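Ebony (Drosophila melanogaster, PDB 6DYM) is a nonribosomal peptide synthetase whose C-terminal condensation domain, the part in this structure, probably forms the peptide bond between beta-alanine and biogenic amines such as dopamine. Local coordinates at residues N117-S122 and Q155-T161; A172-K178 and V208-E212; I51-L55 and A76-D80. One frame throughout, in Å; residues are numbered along the deposited sequence.

Contact 1 of 3, residues N117-S122 and Q155-T161; sequences NQILHS and QFAGIFT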
loop_
_atom_site.group_PDB
_atom_site.type_symbol
_atom_site.label_atom_id
_atom_site.label_comp_id
_atom_site.label_asym_id
_atom_site.label_seq_id
_atom_site.Cartn_x
_atom_site.Cartn_y
_atom_site.Cartn_z
ATOM N N ASN A 117 -16.017 -5.009 -7.982
ATOM C CA ASN A 117 -15.172 -5.144 -9.166
ATOM C C ASN A 117 -15.019 -3.814 -9.901
ATOM O O ASN A 117 -14.861 -3.779 -11.124
ATOM C CB ASN A 117 -15.718 -6.222 -10.111
ATOM C CG ASN A 117 -14.688 -6.697 -11.113
ATOM O OD1 ASN A 117 -14.191 -7.814 -11.004
ATOM N ND2 ASN A 117 -14.353 -5.851 -12.082
ATOM N N GLN A 118 -15.072 -2.708 -9.163
ATOM C CA GLN A 118 -14.910 -1.375 -9.728
ATOM C C GLN A 118 -13.614 -0.711 -9.290
ATOM O O GLN A 118 -12.871 -0.185 -10.121
ATOM C CB GLN A 118 -16.099 -0.484 -9.333
ATOM C CG GLN A 118 -17.446 -0.953 -9.867
ATOM C CD GLN A 118 -17.665 -0.577 -11.317
ATOM O OE1 GLN A 118 -16.769 -0.050 -11.978
ATOM N NE2 GLN A 118 -18.865 -0.844 -11.822
ATOM N N ILE A 119 -13.325 -0.725 -7.998
ATOM C CA ILE A 119 -12.196 -0.001 -7.432
ATOM C C ILE A 119 -11.157 -1.020 -6.985
ATOM O O ILE A 119 -11.383 -1.769 -6.026
ATOM C CB ILE A 119 -12.633 0.893 -6.266
ATOM C CG1 ILE A 119 -13.838 1.748 -6.669
ATOM C CG2 ILE A 119 -11.491 1.764 -5.821
ATOM C CD1 ILE A 119 -14.377 2.585 -5.533
ATOM N N LEU A 120 -10.016 -1.045 -7.670
ATOM C CA LEU A 120 -8.877 -1.845 -7.241
ATOM C C LEU A 120 -8.047 -1.028 -6.258
ATOM O O LEU A 120 -7.459 -0.006 -6.630
ATOM C CB LEU A 120 -8.027 -2.282 -8.434
ATOM C CG LEU A 120 -6.891 -3.219 -8.031
ATOM C CD1 LEU A 120 -7.455 -4.537 -7.495
ATOM C CD2 LEU A 120 -5.934 -3.461 -9.191
ATOM N N HIS A 121 -7.994 -1.481 -5.011
ATOM C CA HIS A 121 -7.300 -0.770 -3.943
ATOM C C HIS A 121 -5.884 -1.319 -3.840
ATOM O O HIS A 121 -5.686 -2.466 -3.429
ATOM C CB HIS A 121 -8.038 -0.915 -2.614
ATOM C CG HIS A 121 -7.429 -0.123 -1.498
ATOM N ND1 HIS A 121 -7.612 -0.443 -0.169
ATOM C CD2 HIS A 121 -6.632 0.973 -1.515
ATOM C CE1 HIS A 121 -6.959 0.425 0.585
ATOM N NE2 HIS A 121 -6.357 1.295 -0.206
ATOM N N SER A 122 -4.906 -0.507 -4.231
ATOM C CA SER A 122 -3.496 -0.832 -4.018
ATOM C C SER A 122 -3.168 -0.450 -2.584
ATOM O O SER A 122 -2.958 0.725 -2.276
ATOM C CB SER A 122 -2.607 -0.091 -5.010
ATOM O OG SER A 122 -1.238 -0.386 -4.774
ATOM N N GLN A 155 -10.893 -6.371 -15.166
ATOM C CA GLN A 155 -12.071 -5.569 -15.517
ATOM C C GLN A 155 -12.459 -4.588 -14.410
ATOM O O GLN A 155 -13.640 -4.319 -14.195
ATOM C CB GLN A 155 -13.268 -6.454 -15.885
ATOM C CG GLN A 155 -13.007 -7.438 -17.020
ATOM C CD GLN A 155 -14.274 -8.137 -17.485
ATOM O OE1 GLN A 155 -15.385 -7.671 -17.225
ATOM N NE2 GLN A 155 -14.113 -9.257 -18.182
ATOM N N PHE A 156 -11.469 -4.037 -13.713
ATOM C CA PHE A 156 -11.757 -2.966 -12.774
ATOM C C PHE A 156 -11.855 -1.637 -13.516
ATOM O O PHE A 156 -11.360 -1.483 -14.636
ATOM C CB PHE A 156 -10.688 -2.893 -11.684
ATOM C CG PHE A 156 -10.856 -3.925 -10.603
ATOM C CD1 PHE A 156 -10.446 -5.234 -10.804
ATOM C CD2 PHE A 156 -11.433 -3.586 -9.388
ATOM C CE1 PHE A 156 -10.602 -6.189 -9.811
ATOM C CE2 PHE A 156 -11.592 -4.538 -8.389
ATOM C CZ PHE A 156 -11.175 -5.842 -8.603
ATOM N N ALA A 157 -12.522 -0.670 -12.882
ATOM C CA ALA A 157 -12.657 0.649 -13.489
ATOM C C ALA A 157 -11.439 1.526 -13.230
ATOM O O ALA A 157 -11.089 2.360 -14.075
ATOM C CB ALA A 157 -13.920 1.344 -12.975
ATOM N N GLY A 158 -10.789 1.363 -12.084
ATOM C CA GLY A 158 -9.600 2.153 -11.823
ATOM C C GLY A 158 -8.857 1.649 -10.607
ATOM O O GLY A 158 -9.286 0.712 -9.927
ATOM N N ILE A 159 -7.728 2.305 -10.341
ATOM C CA ILE A 159 -6.842 1.971 -9.232
ATOM C C ILE A 159 -6.855 3.116 -8.228
ATOM O O ILE A 159 -6.739 4.290 -8.602
ATOM C CB ILE A 159 -5.410 1.690 -9.730
ATOM C CG1 ILE A 159 -5.412 0.501 -10.693
ATOM C CG2 ILE A 159 -4.480 1.435 -8.557
ATOM C CD1 ILE A 159 -4.122 0.319 -11.429
ATOM N N PHE A 160 -6.951 2.766 -6.948
ATOM C CA PHE A 160 -7.180 3.703 -5.855
ATOM C C PHE A 160 -6.141 3.448 -4.772
ATOM O O PHE A 160 -5.948 2.298 -4.365
ATOM C CB PHE A 160 -8.600 3.498 -5.319
ATOM C CG PHE A 160 -9.040 4.490 -4.290
ATOM C CD1 PHE A 160 -9.083 5.841 -4.577
ATOM C CD2 PHE A 160 -9.475 4.057 -3.042
ATOM C CE1 PHE A 160 -9.524 6.751 -3.626
ATOM C CE2 PHE A 160 -9.915 4.959 -2.090
ATOM C CZ PHE A 160 -9.936 6.310 -2.385
ATOM N N THR A 161 -5.466 4.503 -4.315
ATOM C CA THR A 161 -4.453 4.332 -3.279
ATOM C C THR A 161 -4.168 5.669 -2.601
ATOM O O THR A 161 -4.356 6.735 -3.198
ATOM C CB THR A 161 -3.156 3.737 -3.856
ATOM O OG1 THR A 161 -2.198 3.549 -2.807
ATOM C CG2 THR A 161 -2.562 4.645 -4.928
HETATM O O HOH W 1 -15.480 -1.978 -14.172
HETATM O O HOH W 2 -3.307 2.799 -0.620
#
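F156 lays its ring between N117 and L120 where the parallel strands 119-122 and 158-161 begin to pair. These strands belong to a beta-alpha-beta unit whose crossover is helix 133-153, and the strand order of the sheet fits a GNAT-like fold. F156 CB lies 3.8 Å from Q118 O, and CG comes 3.9 Å from L120 CB. Because CG stands anti to its own carbonyl carbon (chi1 -79°), the ring lies against the 117-120 chain: CD2 sits 3.4 Å from L120 N, and CE2 3.6 Å from I119 O. CD1 faces N117 ND2, CE1 lies near N117 OD1, and CZ meets L120 CD1 at 4.1 Å. Over one face stacks the N117 amide, its plane 18° from the ring's and its ND2 bonded to K154 O; L120 CB covers the opposite face. With an alanine at F156, the N117 amide and L120 CB would probably each lose the ring face they rest on, opening a gap between them. L120 N donates to G158 O, F160 N to L120 O, and S122 N to F160 O. Q118 O accepts twice, from A157 N at 2.8 Å and G158 N at 3.3 Å.

Contact 2 of 3, residues A172-K178 and V208-E212; sequences ADVYHYK and VHWKE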
loop_
_atom_site.group_PDB
_atom_site.type_symbol
_atom_site.label_atom_id
_atom_site.label_comp_id
_atom_site.label_asym_id
_atom_site.label_seq_id
_atom_site.Cartn_x
_atom_site.Cartn_y
_atom_site.Cartn_z
ATOM N N ALA A 172 3.238 8.124 -8.559
ATOM C CA ALA A 172 1.834 8.184 -8.949
ATOM C C ALA A 172 1.567 9.360 -9.879
ATOM O O ALA A 172 0.801 9.239 -10.842
ATOM C CB ALA A 172 0.952 8.273 -7.706
ATOM N N ASP A 173 2.186 10.510 -9.606
ATOM C CA ASP A 173 2.003 11.671 -10.473
ATOM C C ASP A 173 2.496 11.399 -11.891
ATOM O O ASP A 173 1.793 11.695 -12.863
ATOM C CB ASP A 173 2.724 12.883 -9.887
ATOM C CG ASP A 173 2.252 13.219 -8.481
ATOM O OD1 ASP A 173 1.025 13.174 -8.233
ATOM O OD2 ASP A 173 3.109 13.525 -7.621
ATOM N N VAL A 174 3.700 10.835 -12.037
ATOM C CA VAL A 174 4.225 10.641 -13.388
ATOM C C VAL A 174 3.536 9.485 -14.104
ATOM O O VAL A 174 3.631 9.383 -15.334
ATOM C CB VAL A 174 5.756 10.462 -13.384
ATOM C CG1 VAL A 174 6.418 11.687 -12.780
ATOM C CG2 VAL A 174 6.180 9.200 -12.644
ATOM N N TYR A 175 2.827 8.622 -13.378
ATOM C CA TYR A 175 1.985 7.608 -13.996
ATOM C C TYR A 175 0.571 8.117 -14.248
ATOM O O TYR A 175 -0.318 7.317 -14.560
ATOM C CB TYR A 175 1.955 6.341 -13.133
ATOM C CG TYR A 175 3.104 5.407 -13.434
ATOM C CD1 TYR A 175 3.005 4.450 -14.439
ATOM C CD2 TYR A 175 4.305 5.512 -12.744
ATOM C CE1 TYR A 175 4.062 3.602 -14.726
ATOM C CE2 TYR A 175 5.369 4.670 -13.027
ATOM C CZ TYR A 175 5.242 3.717 -14.019
ATOM O OH TYR A 175 6.303 2.880 -14.306
ATOM N N HIS A 176 0.357 9.429 -14.110
ATOM C CA HIS A 176 -0.900 10.104 -14.444
ATOM C C HIS A 176 -2.056 9.694 -13.533
ATOM O O HIS A 176 -3.213 9.647 -13.963
ATOM C CB HIS A 176 -1.265 9.886 -15.915
ATOM C CG HIS A 176 -0.158 10.251 -16.848
ATOM N ND1 HIS A 176 0.508 9.320 -17.617
ATOM C CD2 HIS A 176 0.433 11.441 -17.100
ATOM C CE1 HIS A 176 1.447 9.927 -18.322
ATOM N NE2 HIS A 176 1.425 11.214 -18.025
ATOM N N TYR A 177 -1.765 9.407 -12.271
ATOM C CA TYR A 177 -2.828 9.298 -11.283
ATOM C C TYR A 177 -3.403 10.678 -11.004
ATOM O O TYR A 177 -2.670 11.670 -10.925
ATOM C CB TYR A 177 -2.302 8.693 -9.986
ATOM C CG TYR A 177 -2.200 7.190 -9.997
ATOM C CD1 TYR A 177 -1.156 6.546 -10.658
ATOM C CD2 TYR A 177 -3.140 6.410 -9.341
ATOM C CE1 TYR A 177 -1.056 5.161 -10.663
ATOM C CE2 TYR A 177 -3.052 5.022 -9.340
ATOM C CZ TYR A 177 -2.011 4.407 -10.004
ATOM O OH TYR A 177 -1.919 3.034 -10.003
ATOM N N LYS A 178 -4.721 10.740 -10.863
ATOM C CA LYS A 178 -5.386 11.977 -10.485
ATOM C C LYS A 178 -5.307 12.162 -8.973
ATOM O O LYS A 178 -5.539 11.219 -8.210
ATOM C CB LYS A 178 -6.842 11.951 -10.954
ATOM C CG LYS A 178 -7.473 13.315 -11.125
ATOM C CD LYS A 178 -8.980 13.241 -10.948
ATOM C CE LYS A 178 -9.702 14.173 -11.910
ATOM N NZ LYS A 178 -9.810 13.588 -13.279
ATOM N N VAL A 208 -4.306 11.157 -1.867
ATOM C CA VAL A 208 -5.244 10.156 -2.368
ATOM C C VAL A 208 -5.215 10.202 -3.889
ATOM O O VAL A 208 -5.489 11.246 -4.493
ATOM C CB VAL A 208 -6.663 10.401 -1.828
ATOM C CG1 VAL A 208 -7.636 9.382 -2.398
ATOM C CG2 VAL A 208 -6.664 10.323 -0.312
ATOM N N HIS A 209 -4.885 9.069 -4.506
ATOM C CA HIS A 209 -4.630 8.987 -5.936
ATOM C C HIS A 209 -5.600 8.021 -6.598
ATOM O O HIS A 209 -5.930 6.971 -6.041
ATOM C CB HIS A 209 -3.192 8.529 -6.217
ATOM C CG HIS A 209 -2.185 9.633 -6.184
ATOM N ND1 HIS A 209 -1.083 9.612 -5.357
ATOM C CD2 HIS A 209 -2.099 10.783 -6.895
ATOM C CE1 HIS A 209 -0.362 10.703 -5.557
ATOM N NE2 HIS A 209 -0.960 11.432 -6.483
ATOM N N TRP A 210 -6.025 8.371 -7.812
ATOM C CA TRP A 210 -7.014 7.594 -8.550
ATOM C C TRP A 210 -6.653 7.630 -10.027
ATOM O O TRP A 210 -6.398 8.705 -10.579
ATOM C CB TRP A 210 -8.422 8.161 -8.309
ATOM C CG TRP A 210 -9.507 7.702 -9.249
ATOM C CD1 TRP A 210 -10.147 8.461 -10.187
ATOM C CD2 TRP A 210 -10.109 6.399 -9.312
ATOM N NE1 TRP A 210 -11.095 7.710 -10.837
ATOM C CE2 TRP A 210 -11.091 6.441 -10.322
ATOM C CE3 TRP A 210 -9.902 5.200 -8.623
ATOM C CZ2 TRP A 210 -11.873 5.335 -10.653
ATOM C CZ3 TRP A 210 -10.680 4.102 -8.955
ATOM C CH2 TRP A 210 -11.654 4.180 -9.958
ATOM N N LYS A 211 -6.618 6.460 -10.661
ATOM C CA LYS A 211 -6.305 6.359 -12.080
ATOM C C LYS A 211 -7.339 5.470 -12.746
ATOM O O LYS A 211 -7.435 4.282 -12.429
ATOM C CB LYS A 211 -4.897 5.799 -12.307
ATOM C CG LYS A 211 -4.504 5.696 -13.779
ATOM C CD LYS A 211 -3.039 5.305 -13.936
ATOM C CE LYS A 211 -2.624 5.315 -15.396
ATOM N NZ LYS A 211 -3.528 6.179 -16.201
ATOM N N GLU A 212 -8.103 6.041 -13.668
ATOM C CA GLU A 212 -9.060 5.255 -14.428
ATOM C C GLU A 212 -8.325 4.340 -15.397
ATOM O O GLU A 212 -7.310 4.715 -15.992
ATOM C CB GLU A 212 -10.021 6.174 -15.176
ATOM C CG GLU A 212 -10.986 6.891 -14.244
ATOM C CD GLU A 212 -12.125 7.559 -14.982
ATOM O OE1 GLU A 212 -12.366 7.204 -16.155
ATOM O OE2 GLU A 212 -12.776 8.444 -14.387
HETATM O O HOH W 3 -10.403 10.382 -14.021
#
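H209 packs against A172 and D173 in the last turn of helix 166-174, while K211, two residues on along strand 205-212, runs along the Y177 ring to the backbone carbonyl of Y175, in the loop after the helix. The methyl of A172 stands over a face of the H209 imidazole, 3.5 Å from the ring centroid, a CH-pi contact. Y177 CB touches the same histidine at CD2. At the far end of the ring, H209 NE2 donates to D173 OD1 (3.2 Å, N-H...O angle 139°); the bond is bent, and the nitrogen comes from above the carboxylate plane, with carboxylate and ring turned 71° apart. The other nitrogen, ND1, accepts from N163 ND2.

K211 CB lies over a face of the Y177 ring, 3.6 Å from its centroid, and since the chain runs extended from CB to CE, CD follows across the ring to 3.8 Å from Y177 CE1. Beyond the ring, K211 CE comes 3.2 Å from Y175 O. The tyrosine hydroxyl binds E144 of helix 133-153.

A Schellman motif with H176 as its C-prime residue ends the helix and delivers Y177 and K178 to the sheet edge. There K178 and W210 form an antiparallel hydrogen-bonded pair, K178 N to W210 O at 2.7 Å and W210 N to K178 O at 2.9 Å.

K211 is held here chiefly by its aliphatic carbons, whereas the imidazole, donating through NE2 and accepting at ND1, is probably fixed in rotation by both bonds, a pattern consistent with a neutral ring carrying its proton on NE2.

Contact 3 of 3, residues I51-L55 and A76-D80; sequences IWNVL and ALNFD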
loop_
_atom_site.group_PDB
_atom_site.type_symbol
_atom_site.label_atom_id
_atom_site.label_comp_id
_atom_site.label_asym_id
_atom_site.label_seq_id
_atom_site.Cartn_x
_atom_site.Cartn_y
_atom_site.Cartn_z
ATOM N N ILE A 51 -4.928 -11.738 7.415
ATOM C CA ILE A 51 -5.599 -11.609 6.125
ATOM C C ILE A 51 -5.012 -12.522 5.064
ATOM O O ILE A 51 -5.496 -12.511 3.923
ATOM C CB ILE A 51 -5.583 -10.147 5.630
ATOM C CG1 ILE A 51 -4.152 -9.709 5.304
ATOM C CG2 ILE A 51 -6.191 -9.229 6.665
ATOM C CD1 ILE A 51 -4.063 -8.370 4.582
ATOM N N TRP A 52 -4.004 -13.331 5.401
ATOM C CA TRP A 52 -3.190 -13.965 4.368
ATOM C C TRP A 52 -4.022 -14.852 3.445
ATOM O O TRP A 52 -3.882 -14.790 2.218
ATOM C CB TRP A 52 -2.056 -14.776 4.991
ATOM C CG TRP A 52 -1.243 -15.421 3.926
ATOM C CD1 TRP A 52 -1.208 -16.745 3.604
ATOM C CD2 TRP A 52 -0.385 -14.757 2.993
ATOM N NE1 TRP A 52 -0.362 -16.950 2.538
ATOM C CE2 TRP A 52 0.154 -15.742 2.146
ATOM C CE3 TRP A 52 -0.012 -13.422 2.802
ATOM C CZ2 TRP A 52 1.047 -15.438 1.123
ATOM C CZ3 TRP A 52 0.874 -13.120 1.783
ATOM C CH2 TRP A 52 1.396 -14.123 0.960
ATOM N N ASN A 53 -4.886 -15.697 4.014
ATOM C CA ASN A 53 -5.633 -16.638 3.184
ATOM C C ASN A 53 -6.576 -15.905 2.237
ATOM O O ASN A 53 -6.616 -16.196 1.036
ATOM C CB ASN A 53 -6.397 -17.629 4.066
ATOM C CG ASN A 53 -5.473 -18.593 4.796
ATOM O OD1 ASN A 53 -5.364 -18.558 6.021
ATOM N ND2 ASN A 53 -4.808 -19.460 4.044
ATOM N N VAL A 54 -7.329 -14.934 2.758
ATOM C CA VAL A 54 -8.212 -14.130 1.914
ATOM C C VAL A 54 -7.412 -13.376 0.857
ATOM O O VAL A 54 -7.834 -13.262 -0.301
ATOM C CB VAL A 54 -9.039 -13.166 2.785
ATOM C CG1 VAL A 54 -9.943 -12.300 1.916
ATOM C CG2 VAL A 54 -9.839 -13.947 3.809
ATOM N N LEU A 55 -6.241 -12.856 1.238
ATOM C CA LEU A 55 -5.401 -12.127 0.294
ATOM C C LEU A 55 -5.027 -12.999 -0.898
ATOM O O LEU A 55 -5.118 -12.561 -2.052
ATOM C CB LEU A 55 -4.152 -11.621 1.012
ATOM C CG LEU A 55 -3.268 -10.568 0.342
ATOM C CD1 LEU A 55 -4.047 -9.294 0.060
ATOM C CD2 LEU A 55 -2.076 -10.274 1.231
ATOM N N ALA A 76 3.104 -6.574 -4.370
ATOM C CA ALA A 76 1.993 -5.633 -4.472
ATOM C C ALA A 76 0.739 -6.336 -3.970
ATOM O O ALA A 76 0.282 -7.305 -4.586
ATOM C CB ALA A 76 1.808 -5.146 -5.908
ATOM N N LEU A 77 0.192 -5.857 -2.858
ATOM C CA LEU A 77 -0.995 -6.439 -2.241
ATOM C C LEU A 77 -2.199 -5.560 -2.559
ATOM O O LEU A 77 -2.186 -4.359 -2.270
ATOM C CB LEU A 77 -0.805 -6.578 -0.730
ATOM C CG LEU A 77 0.510 -7.237 -0.301
ATOM C CD1 LEU A 77 0.538 -7.462 1.202
ATOM C CD2 LEU A 77 0.719 -8.550 -1.049
ATOM N N ASN A 78 -3.228 -6.156 -3.159
ATOM C CA ASN A 78 -4.387 -5.427 -3.645
ATOM C C ASN A 78 -5.664 -6.113 -3.198
ATOM O O ASN A 78 -5.715 -7.338 -3.059
ATOM C CB ASN A 78 -4.382 -5.328 -5.168
ATOM C CG ASN A 78 -3.087 -4.783 -5.698
ATOM O OD1 ASN A 78 -2.679 -3.690 -5.323
ATOM N ND2 ASN A 78 -2.418 -5.546 -6.560
ATOM N N PHE A 79 -6.700 -5.299 -2.997
ATOM C CA PHE A 79 -8.052 -5.761 -2.724
ATOM C C PHE A 79 -9.032 -4.951 -3.561
ATOM O O PHE A 79 -8.749 -3.822 -3.970
ATOM C CB PHE A 79 -8.442 -5.594 -1.252
ATOM C CG PHE A 79 -7.974 -6.699 -0.357
ATOM C CD1 PHE A 79 -8.428 -7.995 -0.536
ATOM C CD2 PHE A 79 -7.117 -6.432 0.696
ATOM C CE1 PHE A 79 -8.012 -9.004 0.299
ATOM C CE2 PHE A 79 -6.696 -7.440 1.537
ATOM C CZ PHE A 79 -7.146 -8.725 1.339
ATOM N N ASP A 80 -10.188 -5.545 -3.818
ATOM C CA ASP A 80 -11.351 -4.761 -4.199
ATOM C C ASP A 80 -11.688 -3.820 -3.050
ATOM O O ASP A 80 -11.952 -4.271 -1.931
ATOM C CB ASP A 80 -12.523 -5.692 -4.513
ATOM C CG ASP A 80 -13.747 -4.956 -5.050
ATOM O OD1 ASP A 80 -13.941 -3.762 -4.736
ATOM O OD2 ASP A 80 -14.529 -5.584 -5.790
HETATM O O HOH W 4 -5.360 -10.212 -3.392
#
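L55 and F79 supply most of the surface buried here, and they meet through a methyl group and the outer end of a ring. L55 CD1 lies 3.4 Å from F79 CZ, with CE2 only slightly farther off, and the two side chains cross at about a right angle; the approach is tight for carbon against carbon. L55 CG is anti to the backbone N (chi1 -166°), which carries both methyls towards the strand, so that the second branch, CD2, can rest on L77 CD1 at 3.8 Å. The two leucines also cross nearly perpendicularly. Further methyls from the helix meet the outer part of the phenylalanine: I51 CD1 comes to the ring edge, near its plane, 4.1 Å from CE2, while V54 CG1 stands 4.1 Å from CE1.

All of this is helix-on-sheet packing. Helix 41-58 lies over strand 71-80 of the mixed central sheet, the segment axes 10.3 Å apart at closest approach and their directions 76° from each other, so the helix runs across the strand rather than along it. F123, on the neighbouring strand 119-127, continues the apolar layer: its ring meets that of F79 with the planes about 20° apart, and it also touches I51, L55 and L77.

Polar contact between the segments goes through water. One molecule donates to L55 O at 2.7 Å and to N78 O at 2.9 Å, bridging a helix carbonyl and a strand carbonyl. N78 CB points away from the helix, and ND2 donates to L60 O. Within the helix, L55 N is bonded to I51 O at 2.8 Å.

In the fold
From the N terminus, helix 41-58 leads through strand 62-66 into strand 71-80, and contact 3 closes that loop by laying the helix on the strand. The chain then passes through helix 93-111 to strand 119-127; contact 1 closes the next loop, round helix 133-153. Contact 2 closes the last, joining the end of helix 166-174 and the start of strand 178-184 to strand 205-212. The three follow in series, neither nesting nor crossing. Contact 1 links the others within one sheet: H121 N pairs with F79 O on one flank, and I159 and T161 pair with K211 and H209 on the other. Contacts 2 and 3 do not touch, their nearest atoms being about 8 Å apart.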